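Sugar phosphate isomerase/epimerase (Parabacteroides distasonis, PDB 3OBE) is a TIM-barrel protein of the xylose isomerase-like family and probably acts as an isomerase or epimerase on sugar-type substrates. Local coordinates at residues K21-Q26 with A296-A301; N40-L45 with A88-S93; I151-G156 with P210-F215; M214-V219 with L242-D247; W249-S254 with E292-Y297. One frame throughout, in Å; residues are numbered along the deposited sequence.

All five contacts belong to one TIM barrel. Contact 4 lies deepest, about 6 Å from the centre of the chain, and pairs neighbouring strands 213-218 and 240-245; contact 3 shares Met214 and Phe215 with it and lays helix 142-160 on the start of the first of these strands. Across the chain's centre from contact 3, contacts 1 and 5 share Ala296 and Tyr297 of the last helix, 287-300, their centres about 9 Å apart. Contact 2 touches contact 1 through Leu45 and Leu25, and contact 5 through the Arg44-Glu292 salt bridge. Along the chain, contacts 2, 3 and 4 are nested inside contact 1, which brings the first strand and the last helix of the barrel together.

Contact 1 of 5, residues K21-Q26 with A296-A301; sequences KKMGLQ and AYLQAA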
# COMPACT_ATOMS: atom_id res chain seq x y z
N LYS A 21 -9.80 -16.61 -3.57
CA LYS A 21 -9.99 -15.27 -3.03
C LYS A 21 -8.91 -14.35 -3.56
O LYS A 21 -7.75 -14.76 -3.68
CB LYS A 21 -9.90 -15.29 -1.51
CG LYS A 21 -10.95 -16.06 -0.84
CD LYS A 21 -10.92 -15.83 0.70
CE LYS A 21 -11.70 -16.88 1.41
NZ LYS A 21 -11.65 -16.65 2.89
N LYS A 22 -9.27 -13.12 -3.87
CA LYS A 22 -8.30 -12.17 -4.36
C LYS A 22 -7.54 -11.64 -3.15
O LYS A 22 -8.13 -11.24 -2.12
CB LYS A 22 -8.96 -11.04 -5.17
CG LYS A 22 -9.78 -11.49 -6.38
CD LYS A 22 -8.92 -12.10 -7.52
CE LYS A 22 -9.77 -12.82 -8.60
NZ LYS A 22 -9.97 -14.33 -8.38
N MSE A 23 -6.24 -11.69 -3.25
CA MSE A 23 -5.39 -11.41 -2.10
C MSE A 23 -4.04 -10.90 -2.56
O MSE A 23 -3.35 -11.53 -3.37
CB MSE A 23 -5.22 -12.70 -1.26
CG MSE A 23 -4.26 -12.56 -0.17
SE MSE A 23 -4.31 -14.30 0.80
CE MSE A 23 -3.34 -15.25 -0.31
N GLY A 24 -3.65 -9.73 -2.05
CA GLY A 24 -2.37 -9.17 -2.43
C GLY A 24 -1.27 -9.28 -1.40
O GLY A 24 -1.51 -9.50 -0.19
N LEU A 25 -0.06 -9.09 -1.90
CA LEU A 25 1.15 -9.08 -1.06
C LEU A 25 2.04 -7.95 -1.48
O LEU A 25 2.34 -7.81 -2.68
CB LEU A 25 1.96 -10.40 -1.25
CG LEU A 25 3.27 -10.48 -0.44
CD1 LEU A 25 3.01 -10.56 1.06
CD2 LEU A 25 4.14 -11.65 -0.86
N GLN A 26 2.53 -7.17 -0.51
CA GLN A 26 3.63 -6.24 -0.75
C GLN A 26 4.94 -7.01 -0.72
O GLN A 26 5.32 -7.59 0.28
CB GLN A 26 3.60 -5.10 0.27
CG GLN A 26 4.88 -4.25 0.39
CD GLN A 26 5.40 -3.69 -0.93
OE1 GLN A 26 6.44 -4.12 -1.41
NE2 GLN A 26 4.65 -2.76 -1.54
N ALA A 296 -2.69 -18.60 4.60
CA ALA A 296 -3.53 -19.70 5.09
C ALA A 296 -4.68 -19.17 5.99
O ALA A 296 -5.84 -19.63 5.89
CB ALA A 296 -2.66 -20.80 5.81
N TYR A 297 -4.38 -18.17 6.80
CA TYR A 297 -5.39 -17.55 7.67
C TYR A 297 -6.47 -16.86 6.85
O TYR A 297 -7.67 -17.01 7.09
CB TYR A 297 -4.71 -16.54 8.58
CG TYR A 297 -5.63 -15.68 9.42
CD1 TYR A 297 -6.22 -16.15 10.59
CD2 TYR A 297 -5.90 -14.37 9.03
CE1 TYR A 297 -7.03 -15.35 11.33
CE2 TYR A 297 -6.68 -13.56 9.78
CZ TYR A 297 -7.25 -14.04 10.92
OH TYR A 297 -8.04 -13.19 11.68
N LEU A 298 -6.04 -16.09 5.87
CA LEU A 298 -6.98 -15.26 5.11
C LEU A 298 -7.83 -16.15 4.21
O LEU A 298 -9.02 -15.89 4.01
CB LEU A 298 -6.23 -14.23 4.29
CG LEU A 298 -5.53 -13.13 5.12
CD1 LEU A 298 -4.69 -12.25 4.19
CD2 LEU A 298 -6.57 -12.27 5.95
N GLN A 299 -7.21 -17.19 3.65
CA GLN A 299 -7.91 -18.08 2.78
C GLN A 299 -8.97 -18.85 3.57
O GLN A 299 -10.05 -19.10 3.04
CB GLN A 299 -6.97 -19.05 2.09
CG GLN A 299 -6.00 -18.34 1.15
CD GLN A 299 -6.55 -18.15 -0.25
OE1 GLN A 299 -6.72 -17.01 -0.74
NE2 GLN A 299 -6.78 -19.25 -0.91
N ALA A 300 -8.67 -19.26 4.81
CA ALA A 300 -9.62 -20.05 5.62
C ALA A 300 -10.65 -19.16 6.35
O ALA A 300 -11.66 -19.66 6.81
CB ALA A 300 -8.86 -20.90 6.65
N ALA A 301 -10.37 -17.87 6.46
CA ALA A 301 -11.20 -16.97 7.28
C ALA A 301 -12.55 -16.78 6.57
O ALA A 301 -12.58 -16.32 5.45
CB ALA A 301 -10.52 -15.66 7.43
O HOH W 1 -9.05 -19.01 -2.16
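The ammonium group of Lys21 lies at the carboxyl end of helix 287-300, the last helix of the TIM barrel, and ties it to the chain that leads into the first strand, 24-26. NZ donates to Leu298 O at 3.0 Å, in the plane of that carbonyl, and to Gln299 O at 2.9 Å, where it stands above the carbonyl plane (65° out of it). It also lies 2.7 Å from Ala301 O. Val304 O, in the tail beyond the helix, is a further acceptor. The side chain is extended beyond CG, which carries the charge the full length to these oxygens, and the carbonyls of the helix end would be expected to favour a positive group. An alanine here would probably leave the carbonyl oxygens of Leu298, Gln299 and Val304 without their charged donor. Met23, a selenomethionine, packs on Leu298 and Gln299: SE rests 4.0 Å from Leu298 CD1, and the bend at chi3 (78°) places the methyl CE, which meets Gln299 OE1 at 3.8 Å. Further out, Leu298 is backed by Tyr274 and Val276 of strand 273-276, while Gln299 NE2 bonds to Thr11 OG1. A water closes the group, accepting a hydrogen bond from Lys21 N at 2.9 Å and a weak one from Gln299 NE2 at 2.6 Å.

Contact 2 of 5, residues N40-L45 with A88-S93; sequences NGLNRL and AGLRIS. With EOH (ethanol), chain E.
Leu90 and Leu42 meet through their methyl groups, with Ala88 filling in beside them. In one of the two conformers of Leu90, CD1 lies 3.8 Å from Leu42 CD2, the two chains meeting at a slant, and the same methyl comes 3.7 Å from the carbonyl Leu42 O; the other conformer may meet Leu42 differently. Leu42 CB lies 3.5 Å from Ala88 CB. Leu45, one turn further along, adds a looser touch, CB to Leu90 CD1 at 4.4 Å. This is how neighbouring units of the TIM barrel pack on the outside: helix 38-48, between the first two strands, lies against the link from helix 78-87 into the third strand, 91-95. Gly89, at positive phi, forms the Schellman motif that ends helix 78-87 and turns the chain toward Leu90. Behind the leucines, Met84 backs Leu42 and Val85 backs Leu90. The polar link is through water: one molecule donates to Ala88 O at 2.6 Å and, in one of the two conformers of Asn43, to OD1 of that residue at 3.0 Å. At the start of strand 91-95, Arg91 NH1 makes a weak bond to an ethanol oxygen.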
# COMPACT_ATOMS: atom_id res chain seq x y z
N ASN A 40 10.51 -19.44 -9.04
CA ASN A 40 10.04 -20.39 -8.06
C ASN A 40 9.31 -19.70 -6.91
O ASN A 40 8.31 -20.21 -6.42
CB ASN A 40 11.20 -21.22 -7.56
CG ASN A 40 11.74 -22.14 -8.65
OD1 ASN A 40 10.99 -22.98 -9.18
ND2 ASN A 40 13.01 -21.97 -9.03
N GLY A 41 9.80 -18.53 -6.53
CA GLY A 41 9.17 -17.78 -5.43
C GLY A 41 7.76 -17.34 -5.80
O GLY A 41 6.82 -17.41 -4.98
N LEU A 42 7.62 -16.85 -7.02
CA LEU A 42 6.31 -16.46 -7.54
C LEU A 42 5.34 -17.63 -7.60
O LEU A 42 4.16 -17.48 -7.30
CB LEU A 42 6.43 -15.75 -8.89
CG LEU A 42 7.15 -14.38 -8.87
CD1 LEU A 42 7.54 -13.88 -10.29
CD2 LEU A 42 6.36 -13.30 -8.18
N ASN A 43 5.84 -18.80 -7.97
CA ASN A 43 5.01 -19.99 -7.98
C ASN A 43 4.53 -20.33 -6.57
O ASN A 43 3.38 -20.68 -6.33
CB ASN A 43 5.80 -21.16 -8.57
CG ASN A 43 4.96 -22.38 -8.75
OD1 ASN A 43 4.06 -22.41 -9.59
ND2 ASN A 43 5.24 -23.41 -7.96
N ARG A 44 5.45 -20.22 -5.62
CA ARG A 44 5.10 -20.43 -4.21
C ARG A 44 3.97 -19.49 -3.74
O ARG A 44 3.03 -19.91 -3.03
CB ARG A 44 6.37 -20.19 -3.39
CG ARG A 44 6.40 -20.99 -2.16
CD ARG A 44 7.82 -21.12 -1.57
NE ARG A 44 7.67 -21.31 -0.15
CZ ARG A 44 8.68 -21.28 0.72
NH1 ARG A 44 9.92 -21.07 0.31
NH2 ARG A 44 8.43 -21.50 2.00
N LEU A 45 4.10 -18.22 -4.09
CA LEU A 45 3.08 -17.24 -3.73
C LEU A 45 1.72 -17.62 -4.36
O LEU A 45 0.67 -17.59 -3.68
CB LEU A 45 3.52 -15.87 -4.14
CG LEU A 45 4.74 -15.33 -3.39
CD1 LEU A 45 5.05 -13.95 -3.91
CD2 LEU A 45 4.44 -15.27 -1.84
N ALA A 88 3.50 -16.56 -13.76
CA ALA A 88 3.23 -17.24 -12.51
C ALA A 88 1.73 -17.24 -12.10
O ALA A 88 1.36 -17.86 -11.09
CB ALA A 88 4.09 -16.63 -11.40
N GLY A 89 0.87 -16.59 -12.89
CA GLY A 89 -0.56 -16.44 -12.53
C GLY A 89 -0.87 -15.36 -11.51
O GLY A 89 -1.89 -15.44 -10.80
N LEU A 90 -0.01 -14.36 -11.45
CA LEU A 90 -0.17 -13.25 -10.53
C LEU A 90 -0.35 -11.99 -11.38
O LEU A 90 -0.24 -12.05 -12.59
CB LEU A 90 1.06 -13.13 -9.64
CG LEU A 90 1.36 -14.32 -8.70
CD1 LEU A 90 2.70 -14.16 -8.07
CD2 LEU A 90 0.27 -14.44 -7.63
N ARG A 91 -0.66 -10.86 -10.73
CA ARG A 91 -0.71 -9.61 -11.39
C ARG A 91 -0.06 -8.57 -10.49
O ARG A 91 -0.40 -8.52 -9.29
CB ARG A 91 -2.15 -9.26 -11.67
CG ARG A 91 -2.35 -7.85 -12.18
CD ARG A 91 -3.82 -7.47 -12.56
NE ARG A 91 -3.71 -6.08 -12.99
CZ ARG A 91 -4.31 -5.03 -12.44
NH1 ARG A 91 -5.27 -5.18 -11.52
NH2 ARG A 91 -4.00 -3.82 -12.88
N ILE A 92 0.81 -7.74 -11.06
CA ILE A 92 1.30 -6.53 -10.37
C ILE A 92 0.22 -5.45 -10.48
O ILE A 92 0.03 -4.88 -11.57
CB ILE A 92 2.64 -5.99 -10.96
CG1 ILE A 92 3.70 -7.09 -11.00
CG2 ILE A 92 3.10 -4.79 -10.12
CD1 ILE A 92 4.97 -6.73 -11.84
N SER A 93 -0.48 -5.21 -9.39
CA SER A 93 -1.59 -4.28 -9.35
C SER A 93 -1.34 -2.99 -8.64
O SER A 93 -2.09 -2.02 -8.86
CB SER A 93 -2.84 -4.96 -8.86
OG SER A 93 -2.71 -5.67 -7.65
C1 EOH E . -7.24 -4.06 -7.74
C2 EOH E . -6.50 -3.31 -6.65
O EOH E . -6.48 -4.06 -8.94
O HOH W 2 2.28 -20.31 -10.69

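Contact 3 of 5, residues I151-G156 with P210-F215; sequences IFNRAG and PDKVMF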
# COMPACT_ATOMS: atom_id res chain seq x y z
N ILE A 151 0.40 18.86 -3.62
CA ILE A 151 1.33 18.06 -4.41
C ILE A 151 0.75 16.65 -4.68
O ILE A 151 0.82 16.15 -5.79
CB ILE A 151 2.68 17.94 -3.69
CG1 ILE A 151 3.39 19.31 -3.73
CG2 ILE A 151 3.51 16.82 -4.33
CD1 ILE A 151 4.59 19.52 -2.77
N PHE A 152 0.15 16.05 -3.67
CA PHE A 152 -0.57 14.76 -3.83
C PHE A 152 -1.71 14.85 -4.84
O PHE A 152 -1.84 13.98 -5.67
CB PHE A 152 -1.09 14.25 -2.49
CG PHE A 152 -0.02 13.78 -1.52
CD1 PHE A 152 1.31 13.66 -1.86
CD2 PHE A 152 -0.41 13.41 -0.25
CE1 PHE A 152 2.22 13.15 -0.93
CE2 PHE A 152 0.46 12.90 0.65
CZ PHE A 152 1.78 12.78 0.31
N ASN A 153 -2.53 15.91 -4.77
CA ASN A 153 -3.56 16.18 -5.77
C ASN A 153 -3.00 16.21 -7.19
O ASN A 153 -3.52 15.55 -8.08
CB ASN A 153 -4.30 17.46 -5.47
CG ASN A 153 -5.38 17.29 -4.44
OD1 ASN A 153 -5.88 16.21 -4.19
ND2 ASN A 153 -5.78 18.41 -3.83
N ARG A 154 -1.90 16.93 -7.38
CA ARG A 154 -1.29 17.04 -8.68
C ARG A 154 -0.79 15.70 -9.15
O ARG A 154 -0.90 15.39 -10.29
CB ARG A 154 -0.16 18.09 -8.67
CG ARG A 154 -0.69 19.54 -8.53
CD ARG A 154 0.44 20.47 -8.10
NE ARG A 154 1.35 20.77 -9.20
CZ ARG A 154 1.53 21.97 -9.75
NH1 ARG A 154 0.86 23.03 -9.35
NH2 ARG A 154 2.43 22.10 -10.72
N ALA A 155 -0.22 14.92 -8.25
CA ALA A 155 0.23 13.57 -8.60
C ALA A 155 -0.93 12.71 -9.07
O ALA A 155 -0.84 11.99 -10.08
CB ALA A 155 0.91 12.92 -7.42
N GLY A 156 -2.04 12.77 -8.33
CA GLY A 156 -3.20 11.96 -8.67
C GLY A 156 -3.86 12.35 -9.97
O GLY A 156 -4.39 11.50 -10.68
N PRO A 210 -11.18 13.53 -3.59
CA PRO A 210 -11.45 12.09 -3.71
C PRO A 210 -11.27 11.54 -5.12
O PRO A 210 -10.96 10.38 -5.26
CB PRO A 210 -12.92 11.94 -3.26
CG PRO A 210 -13.25 13.21 -2.48
CD PRO A 210 -12.27 14.28 -2.91
N ASP A 211 -11.46 12.36 -6.14
CA ASP A 211 -11.28 11.91 -7.53
C ASP A 211 -9.81 11.86 -7.96
O ASP A 211 -9.48 11.28 -8.99
CB ASP A 211 -12.11 12.80 -8.47
CG ASP A 211 -13.64 12.68 -8.22
OD1 ASP A 211 -14.09 11.59 -7.76
OD2 ASP A 211 -14.36 13.68 -8.47
N LYS A 212 -8.91 12.47 -7.18
CA LYS A 212 -7.48 12.46 -7.50
C LYS A 212 -6.66 11.54 -6.56
O LYS A 212 -5.67 11.03 -6.97
CB LYS A 212 -6.90 13.86 -7.39
CG LYS A 212 -7.46 14.86 -8.40
CD LYS A 212 -6.94 16.27 -8.09
CE LYS A 212 -7.63 17.37 -8.91
NZ LYS A 212 -7.19 18.71 -8.52
N VAL A 213 -7.06 11.45 -5.30
CA VAL A 213 -6.28 10.82 -4.27
C VAL A 213 -7.12 9.86 -3.45
O VAL A 213 -8.19 10.23 -2.97
CB VAL A 213 -5.68 11.90 -3.32
CG1 VAL A 213 -5.01 11.26 -2.06
CG2 VAL A 213 -4.70 12.77 -4.09
N MSE A 214 -6.59 8.64 -3.28
CA MSE A 214 -7.17 7.71 -2.30
C MSE A 214 -6.08 7.32 -1.30
O MSE A 214 -4.93 7.80 -1.37
CB MSE A 214 -7.79 6.51 -3.01
CG MSE A 214 -6.85 5.71 -3.92
SE MSE A 214 -5.77 4.41 -2.93
CE MSE A 214 -4.86 3.68 -4.49
N PHE A 215 -6.47 6.52 -0.30
CA PHE A 215 -5.64 6.17 0.81
C PHE A 215 -5.56 4.66 0.93
O PHE A 215 -6.59 3.94 0.79
CB PHE A 215 -6.10 6.86 2.12
CG PHE A 215 -5.87 8.38 2.09
CD1 PHE A 215 -6.76 9.21 1.42
CD2 PHE A 215 -4.71 8.95 2.60
CE1 PHE A 215 -6.52 10.54 1.31
CE2 PHE A 215 -4.49 10.32 2.50
CZ PHE A 215 -5.37 11.10 1.85
O HOH W 3 -5.34 9.31 -9.17
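Val213 and Lys212 are the two residues that face helix 142-160. The methyl CG2 of Val213 lies 4.2 Å from Phe152 CB, and the Phe152 ring meets Trp166 and Tyr168 of strand 165-169. The extended chain of Lys212 crosses Asn153 at about a right angle, its CD 3.9 Å from Asn153 CB and 3.5 Å from the carbonyl Asn153 O. Backbone meets backbone at Gly156, whose CA makes a CA-H...O contact of 3.1 Å with Lys212 O (144° at the hydrogen); a side chain at this position would run into that oxygen. Among polar groups, Asn153 OD1 accepts from Asp209 N, just before the segment, and a water lies 2.8 Å from both Gly156 O and Lys212 O. The helix of one beta-alpha unit of the TIM barrel is thus laid on the start of strand 213-218. Its grip is largely van der Waals: a glycine allows the close approach, and Asn153 offers Lys212 and Val213 van der Waals contact alone while its OD1 is taken by Asp209 N.

Contact 4 of 5, residues M214-V219 with L242-D247; sequences MFELDV and LLHIKD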
# COMPACT_ATOMS: atom_id res chain seq x y z
N MSE A 214 -6.59 8.64 -3.28
CA MSE A 214 -7.17 7.71 -2.30
C MSE A 214 -6.08 7.32 -1.30
O MSE A 214 -4.93 7.80 -1.37
CB MSE A 214 -7.79 6.51 -3.01
CG MSE A 214 -6.85 5.71 -3.92
SE MSE A 214 -5.77 4.41 -2.93
CE MSE A 214 -4.86 3.68 -4.49
N PHE A 215 -6.47 6.52 -0.30
CA PHE A 215 -5.64 6.17 0.81
C PHE A 215 -5.56 4.66 0.93
O PHE A 215 -6.59 3.94 0.79
CB PHE A 215 -6.10 6.86 2.12
CG PHE A 215 -5.87 8.38 2.09
CD1 PHE A 215 -6.76 9.21 1.42
CD2 PHE A 215 -4.71 8.95 2.60
CE1 PHE A 215 -6.52 10.54 1.31
CE2 PHE A 215 -4.49 10.32 2.50
CZ PHE A 215 -5.37 11.10 1.85
N GLU A 216 -4.35 4.20 1.19
CA GLU A 216 -4.07 2.78 1.50
C GLU A 216 -3.91 2.73 2.99
O GLU A 216 -2.85 3.05 3.53
CB GLU A 216 -2.83 2.31 0.75
CG GLU A 216 -2.39 0.84 0.99
CD GLU A 216 -1.30 0.44 0.08
OE1 GLU A 216 -0.20 0.96 0.27
OE2 GLU A 216 -1.51 -0.48 -0.76
N LEU A 217 -4.98 2.35 3.66
CA LEU A 217 -5.02 2.40 5.11
C LEU A 217 -4.23 1.25 5.68
O LEU A 217 -4.56 0.10 5.45
CB LEU A 217 -6.44 2.34 5.65
CG LEU A 217 -6.56 2.39 7.16
CD1 LEU A 217 -5.83 3.65 7.75
CD2 LEU A 217 -7.97 2.26 7.59
N ASP A 218 -3.19 1.61 6.41
CA ASP A 218 -2.42 0.59 7.18
C ASP A 218 -3.10 0.36 8.52
O ASP A 218 -3.02 1.18 9.42
CB ASP A 218 -0.96 0.91 7.38
CG ASP A 218 -0.19 -0.36 7.66
OD1 ASP A 218 -0.49 -0.95 8.74
OD2 ASP A 218 0.63 -0.80 6.81
N VAL A 219 -3.85 -0.74 8.61
CA VAL A 219 -4.65 -0.97 9.79
C VAL A 219 -3.76 -1.20 11.01
O VAL A 219 -4.10 -0.81 12.14
CB VAL A 219 -5.69 -2.08 9.58
CG1 VAL A 219 -6.67 -1.64 8.52
CG2 VAL A 219 -5.01 -3.44 9.24
N LEU A 242 -7.79 1.02 -0.57
CA LEU A 242 -6.94 -0.14 -0.33
C LEU A 242 -6.68 -0.25 1.17
O LEU A 242 -6.68 0.75 1.92
CB LEU A 242 -5.60 -0.02 -1.06
CG LEU A 242 -5.57 0.10 -2.56
CD1 LEU A 242 -4.15 0.43 -3.05
CD2 LEU A 242 -6.12 -1.16 -3.22
N LEU A 243 -6.38 -1.47 1.63
CA LEU A 243 -5.77 -1.65 2.92
C LEU A 243 -4.40 -2.27 2.75
O LEU A 243 -4.17 -3.06 1.81
CB LEU A 243 -6.56 -2.59 3.82
CG LEU A 243 -8.05 -2.27 4.06
CD1 LEU A 243 -8.78 -3.36 4.91
CD2 LEU A 243 -8.20 -0.86 4.66
N HIS A 244 -3.53 -1.98 3.72
CA HIS A 244 -2.46 -2.90 4.07
C HIS A 244 -2.91 -3.74 5.25
O HIS A 244 -3.41 -3.19 6.26
CB HIS A 244 -1.17 -2.19 4.40
CG HIS A 244 -0.21 -2.19 3.27
ND1 HIS A 244 1.16 -2.25 3.43
CD2 HIS A 244 -0.42 -2.10 1.93
CE1 HIS A 244 1.75 -2.21 2.25
NE2 HIS A 244 0.82 -2.10 1.32
N ILE A 245 -2.78 -5.06 5.09
CA ILE A 245 -3.10 -6.02 6.13
C ILE A 245 -1.77 -6.48 6.72
O ILE A 245 -0.95 -7.13 6.04
CB ILE A 245 -3.96 -7.20 5.59
CG1 ILE A 245 -5.34 -6.68 5.14
CG2 ILE A 245 -4.05 -8.36 6.61
CD1 ILE A 245 -6.23 -6.15 6.34
N LYS A 246 -1.56 -6.07 7.97
CA LYS A 246 -0.33 -6.25 8.70
C LYS A 246 -0.67 -6.56 10.15
O LYS A 246 -1.72 -6.15 10.66
CB LYS A 246 0.57 -5.01 8.60
CG LYS A 246 1.94 -5.25 9.30
CD LYS A 246 2.87 -4.13 9.17
CE LYS A 246 4.17 -4.46 9.86
NZ LYS A 246 4.02 -5.01 11.26
N ASP A 247 0.18 -7.35 10.79
CA ASP A 247 0.01 -7.73 12.19
C ASP A 247 1.42 -7.70 12.79
O ASP A 247 2.33 -7.18 12.17
CB ASP A 247 -0.64 -9.11 12.24
CG ASP A 247 -1.38 -9.40 13.52
OD1 ASP A 247 -0.97 -8.88 14.58
OD2 ASP A 247 -2.35 -10.25 13.48
O HOH W 4 2.09 -2.66 5.99
O HOH W 5 -1.86 -3.09 8.45
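Glu216 has CG anti to the backbone N and CD carried straight on beyond it (chi2 172°), while His244 sits at a chi1 of -100°, off a staggered position. Glu216 CD lies 3.3 Å from His244 CD2. The carboxylate and imidazole planes are 49° apart; Glu216 OE1 bonds to His96 NE2, and His244 NE2 to Glu54 OE1. Both residues stand on neighbouring parallel strands of the TIM barrel, on the face they share with Asp218 and Leu242. Leu217 N donates to Leu242 O at 2.9 Å, and His244 N to Leu217 O at 2.9 Å; weak bonds from Leu242 N to Phe215 O and from Val219 N to His244 O flank them. On the other face, Leu217 CB packs 3.8 Å from Leu243 CD2, and Leu243 in turn touches Ile262 of helix 259-269. The carboxyl ends of the strands form the pocket of TIM-barrel enzymes, and a phosphate ion, probably from the crystallisation liquor, lies about 4 Å from the His244 side chain. Asp218 OD2 bonds to His169 NE2. A water in the plane of the imidazole, at its edge, is 2.8 Å from His244 ND1 and donates to Asp218 OD2 at 2.5 Å.

Contact 5 of 5, residues W249-S254 with E292-Y297; sequences WIIGDS and EKSAAY
Ile250 opens the contact by laying its CD1 3.8 Å from Lys293 CD, on the aliphatic part of a side chain whose ammonium pairs with Glu289. It is also the first residue of a type II beta turn, Ile250 to Asp253, in the loop that follows strand 240-245 of the TIM barrel, and the turn packs on helix 287-300. Ile251 comes next and makes the hydrogen bond of the contact: its N donates to Ser294 OG at 3.0 Å, nearly straight at 173°. The hydroxyl is bonded to Gly290 O one turn back on the helix as well, which fixes its position. Ile251 O then lies 3.3 Å above the plane of the Tyr297 ring. Gly252 follows at positive phi, and its CA comes over the same face, 3.9 Å from the centroid of the Tyr297 ring and 16° off the normal, a CH-pi contact. A CB on Gly252 would clash with Tyr297 CZ. From the other end, Gly252 N is held by Asp247 OD2. Tyr297 reaches the turn with CG anti to its backbone N (chi1 172°), while Phe259 packs on both Ile251 and Tyr297. An alanine in place of Tyr297 would probably open a gap under the turn and leave Gly252 without its ring partner. The methyl Ile251 CG2 meets Tyr297 CD2 at 3.8 Å.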
# COMPACT_ATOMS: atom_id res chain seq x y z
N TRP A 249 3.39 -10.22 13.11
CA TRP A 249 4.10 -11.00 12.06
C TRP A 249 3.04 -11.72 11.24
O TRP A 249 2.41 -11.12 10.35
CB TRP A 249 5.19 -11.88 12.68
CG TRP A 249 6.21 -12.29 11.61
CD1 TRP A 249 7.00 -11.43 10.88
CD2 TRP A 249 6.56 -13.61 11.20
NE1 TRP A 249 7.79 -12.14 10.00
CE2 TRP A 249 7.54 -13.48 10.18
CE3 TRP A 249 6.14 -14.91 11.57
CZ2 TRP A 249 8.09 -14.59 9.54
CZ3 TRP A 249 6.70 -15.99 10.96
CH2 TRP A 249 7.66 -15.83 9.93
N ILE A 250 2.76 -12.96 11.55
CA ILE A 250 1.74 -13.70 10.80
C ILE A 250 0.37 -13.07 11.01
O ILE A 250 -0.03 -12.79 12.13
CB ILE A 250 1.68 -15.16 11.16
CG1 ILE A 250 2.90 -15.90 10.62
CG2 ILE A 250 0.42 -15.87 10.56
CD1 ILE A 250 3.17 -17.23 11.37
N ILE A 251 -0.33 -12.82 9.91
CA ILE A 251 -1.65 -12.22 10.00
C ILE A 251 -2.59 -13.08 10.82
O ILE A 251 -2.77 -14.30 10.56
CB ILE A 251 -2.25 -11.94 8.61
CG1 ILE A 251 -1.31 -11.10 7.75
CG2 ILE A 251 -3.66 -11.35 8.72
CD1 ILE A 251 -0.91 -9.70 8.32
N GLY A 252 -3.17 -12.45 11.86
CA GLY A 252 -4.12 -13.10 12.75
C GLY A 252 -3.55 -13.94 13.88
O GLY A 252 -4.31 -14.69 14.56
N ASP A 253 -2.25 -13.83 14.13
CA ASP A 253 -1.52 -14.66 15.10
C ASP A 253 -1.26 -13.95 16.46
O ASP A 253 -0.79 -14.58 17.39
CB ASP A 253 -0.21 -15.14 14.44
CG ASP A 253 0.47 -16.30 15.17
OD1 ASP A 253 -0.24 -17.17 15.71
OD2 ASP A 253 1.72 -16.39 15.15
N SER A 254 -1.67 -12.68 16.60
CA SER A 254 -1.31 -11.89 17.80
C SER A 254 -2.58 -11.58 18.61
O SER A 254 -3.67 -12.01 18.24
CB SER A 254 -0.59 -10.62 17.44
OG SER A 254 -1.46 -9.56 17.06
N GLU A 292 3.25 -17.32 3.85
CA GLU A 292 2.41 -18.50 3.57
C GLU A 292 1.36 -18.73 4.66
O GLU A 292 0.20 -18.99 4.34
CB GLU A 292 3.31 -19.71 3.42
CG GLU A 292 4.04 -19.68 2.11
CD GLU A 292 4.96 -20.85 1.90
OE1 GLU A 292 5.60 -21.32 2.89
OE2 GLU A 292 5.03 -21.32 0.74
N LYS A 293 1.76 -18.62 5.91
CA LYS A 293 0.86 -18.79 7.05
C LYS A 293 -0.19 -17.68 7.12
O LYS A 293 -1.34 -17.93 7.49
CB LYS A 293 1.63 -18.92 8.36
CG LYS A 293 2.24 -20.35 8.45
CD LYS A 293 2.95 -20.62 9.71
CE LYS A 293 3.16 -22.14 9.78
NZ LYS A 293 4.39 -22.51 10.38
N SER A 294 0.19 -16.47 6.71
CA SER A 294 -0.74 -15.33 6.59
C SER A 294 -1.79 -15.64 5.55
O SER A 294 -3.02 -15.48 5.79
CB SER A 294 -0.00 -14.03 6.28
OG SER A 294 0.89 -13.71 7.34
N ALA A 295 -1.33 -16.16 4.42
CA ALA A 295 -2.24 -16.55 3.34
C ALA A 295 -3.20 -17.61 3.85
O ALA A 295 -4.39 -17.52 3.55
CB ALA A 295 -1.47 -17.05 2.08
N ALA A 296 -2.69 -18.60 4.60
CA ALA A 296 -3.53 -19.70 5.09
C ALA A 296 -4.68 -19.17 5.99
O ALA A 296 -5.84 -19.63 5.89
CB ALA A 296 -2.66 -20.80 5.81
N TYR A 297 -4.38 -18.17 6.80
CA TYR A 297 -5.39 -17.55 7.67
C TYR A 297 -6.47 -16.86 6.85
O TYR A 297 -7.67 -17.01 7.09
CB TYR A 297 -4.71 -16.54 8.58
CG TYR A 297 -5.63 -15.68 9.42
CD1 TYR A 297 -6.22 -16.15 10.59
CD2 TYR A 297 -5.90 -14.37 9.03
CE1 TYR A 297 -7.03 -15.35 11.33
CE2 TYR A 297 -6.68 -13.56 9.78
CZ TYR A 297 -7.25 -14.04 10.92
OH TYR A 297 -8.04 -13.19 11.68